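Local coordinates for protein 2-hydroxyisobutyryl-CoA synthetase (Aquincola tertiaricarbonis, PDB 6HDY) that belongs to the AMP-binding (ANL) superfamily of enzymes, with a large N-terminal part and a small C-terminal domain, at residues S384-A389 with L413-E418. Sequence-based numbering, arbitrary orientation.
Sequences SEIDAA and LLLRVE
Helix 383-391 packs on one face of strand 413-419, and Ile-386 is the helix residue that touches Leu-413 and Leu-415. The nearest CA atoms across the contact, of Ile-386 and Leu-415, are 9.3 Å apart. That spacing leaves the contact to side chains alone. It is helix-on-sheet packing inside the C-terminal domain of an AMP-binding enzyme, where a mixed sheet carries helices on its faces. Strand 413-419 lies between 450-454, to which it runs parallel, and the antiparallel 399-403.

The contact is small and apolar, burying 117 Å² in all. The three residues that meet are buried. Leu-413 and Leu-415 alternate along the strand with Leu-414, so both point to the helix. Leu-414 faces the other side of the sheet and meets helix 474-486.

Ile-386 divides its two branches between the two leucines. CG1 lies beside the backbone N (chi1 -69°) and carries CD1 out to Leu-413. The two side chains meet tip to tip, with Ile-386 CD1 3.8 Å from Leu-413 CD2. The other methyl of that leucine, CD1, lies 4.1 Å from Ile-386 CD1, so the tip of the isoleucine touches both ends of the fork. On Leu-413, CG is anti to the backbone N (chi1 175°), which extends the fork to meet it. Leu-415 approaches the shorter branch at a slant.

Further side chains join the cluster. Ile-402 of strand 399-403 touches both Ile-386 and Leu-413, and so does Leu-446 of helix 428-446. Through Ile-386 the helix thus meets strands 413-419 and 399-403, which are neighbours in the sheet. On the Leu-415 side the nearest pair is Ile-386 CG2 and Leu-415 CD2, 3.9 Å apart.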
loop_
_atom_site.group_PDB
_atom_site.type_symbol
_atom_site.label_atom_id
_atom_site.label_comp_id
_atom_site.label_asym_id
_atom_site.label_seq_id
_atom_site.Cartn_x
_atom_site.Cartn_y
_atom_site.Cartn_z
ATOM N N SER A 384 -23.730 -14.885 -6.645
ATOM C CA SER A 384 -23.727 -13.876 -7.703
ATOM C C SER A 384 -25.059 -13.793 -8.467
ATOM O O SER A 384 -25.359 -12.739 -9.047
ATOM C CB SER A 384 -22.558 -14.081 -8.664
ATOM O OG SER A 384 -22.696 -15.306 -9.365
ATOM N N GLU A 385 -25.841 -14.899 -8.486
ATOM C CA GLU A 385 -27.151 -14.952 -9.171
ATOM C C GLU A 385 -28.185 -14.114 -8.401
ATOM O O GLU A 385 -28.983 -13.410 -9.014
ATOM C CB GLU A 385 -27.629 -16.397 -9.343
ATOM C CG GLU A 385 -26.748 -17.247 -10.257
ATOM C CD GLU A 385 -27.039 -18.740 -10.240
ATOM O OE1 GLU A 385 -27.249 -19.296 -9.140
ATOM O OE2 GLU A 385 -27.024 -19.361 -11.327
ATOM N N ILE A 386 -28.102 -14.144 -7.052
ATOM C CA ILE A 386 -28.933 -13.374 -6.118
ATOM C C ILE A 386 -28.569 -11.889 -6.213
ATOM O O ILE A 386 -29.463 -11.044 -6.305
ATOM C CB ILE A 386 -28.823 -13.943 -4.677
ATOM C CG1 ILE A 386 -29.510 -15.325 -4.597
ATOM C CG2 ILE A 386 -29.378 -12.965 -3.616
ATOM C CD1 ILE A 386 -28.972 -16.234 -3.545
ATOM N N ASP A 387 -27.249 -11.585 -6.214
ATOM C CA ASP A 387 -26.719 -10.234 -6.346
ATOM C C ASP A 387 -27.210 -9.613 -7.646
ATOM O O ASP A 387 -27.675 -8.481 -7.616
ATOM C CB ASP A 387 -25.177 -10.257 -6.312
ATOM C CG ASP A 387 -24.527 -8.896 -6.192
ATOM O OD1 ASP A 387 -25.045 -8.059 -5.424
ATOM O OD2 ASP A 387 -23.474 -8.684 -6.827
ATOM N N ALA A 388 -27.148 -10.367 -8.776
ATOM C CA ALA A 388 -27.591 -9.937 -10.098
ATOM C C ALA A 388 -29.089 -9.612 -10.139
ATOM O O ALA A 388 -29.459 -8.563 -10.672
ATOM C CB ALA A 388 -27.263 -10.997 -11.141
ATOM N N ALA A 389 -29.942 -10.497 -9.566
ATOM C CA ALA A 389 -31.398 -10.320 -9.575
ATOM C C ALA A 389 -31.813 -9.098 -8.764
ATOM O O ALA A 389 -32.635 -8.312 -9.240
ATOM C CB ALA A 389 -32.088 -11.569 -9.049
ATOM N N LEU A 413 -34.880 -20.072 0.670
ATOM C CA LEU A 413 -33.791 -19.122 0.662
ATOM C C LEU A 413 -34.111 -17.965 1.617
ATOM O O LEU A 413 -35.126 -17.308 1.440
ATOM C CB LEU A 413 -33.571 -18.608 -0.772
ATOM C CG LEU A 413 -32.516 -17.491 -0.961
ATOM C CD1 LEU A 413 -31.125 -17.944 -0.526
ATOM C CD2 LEU A 413 -32.485 -17.020 -2.395
ATOM N N LEU A 414 -33.250 -17.727 2.628
ATOM C CA LEU A 414 -33.434 -16.631 3.582
ATOM C C LEU A 414 -32.562 -15.448 3.144
ATOM O O LEU A 414 -31.336 -15.591 3.007
ATOM C CB LEU A 414 -33.113 -17.041 5.045
ATOM C CG LEU A 414 -33.862 -18.237 5.670
ATOM C CD1 LEU A 414 -33.449 -18.427 7.110
ATOM C CD2 LEU A 414 -35.382 -18.071 5.598
ATOM N N LEU A 415 -33.202 -14.285 2.907
ATOM C CA LEU A 415 -32.507 -13.064 2.482
ATOM C C LEU A 415 -32.807 -11.900 3.412
ATOM O O LEU A 415 -33.939 -11.763 3.871
ATOM C CB LEU A 415 -32.875 -12.682 1.032
ATOM C CG LEU A 415 -32.586 -13.693 -0.104
ATOM C CD1 LEU A 415 -33.121 -13.169 -1.443
ATOM C CD2 LEU A 415 -31.058 -13.983 -0.241
ATOM N N ARG A 416 -31.778 -11.097 3.730
ATOM C CA ARG A 416 -31.870 -9.866 4.517
ATOM C C ARG A 416 -31.556 -8.813 3.467
ATOM O O ARG A 416 -30.430 -8.772 2.969
ATOM C CB ARG A 416 -30.854 -9.811 5.683
ATOM C CG ARG A 416 -31.036 -10.910 6.754
ATOM C CD ARG A 416 -30.286 -10.553 8.033
ATOM N NE ARG A 416 -31.148 -9.773 8.923
ATOM C CZ ARG A 416 -30.738 -8.977 9.908
ATOM N NH1 ARG A 416 -29.440 -8.822 10.154
ATOM N NH2 ARG A 416 -31.624 -8.314 10.647
ATOM N N VAL A 417 -32.578 -8.049 3.034
ATOM C CA VAL A 417 -32.421 -7.084 1.946
ATOM C C VAL A 417 -32.672 -5.633 2.388
ATOM O O VAL A 417 -33.650 -5.337 3.083
ATOM C CB VAL A 417 -33.303 -7.481 0.721
ATOM C CG1 VAL A 417 -33.177 -6.481 -0.422
ATOM C CG2 VAL A 417 -32.980 -8.892 0.231
ATOM N N GLU A 418 -31.782 -4.737 1.967
ATOM C CA GLU A 418 -31.937 -3.316 2.216
ATOM C C GLU A 418 -32.841 -2.695 1.138
ATOM O O GLU A 418 -32.578 -2.889 -0.051
ATOM C CB GLU A 418 -30.574 -2.594 2.158
ATOM C CG GLU A 418 -29.997 -2.205 3.506
ATOM C CD GLU A 418 -28.700 -1.428 3.432
ATOM O OE1 GLU A 418 -28.599 -0.516 2.578
ATOM O OE2 GLU A 418 -27.814 -1.674 4.283
#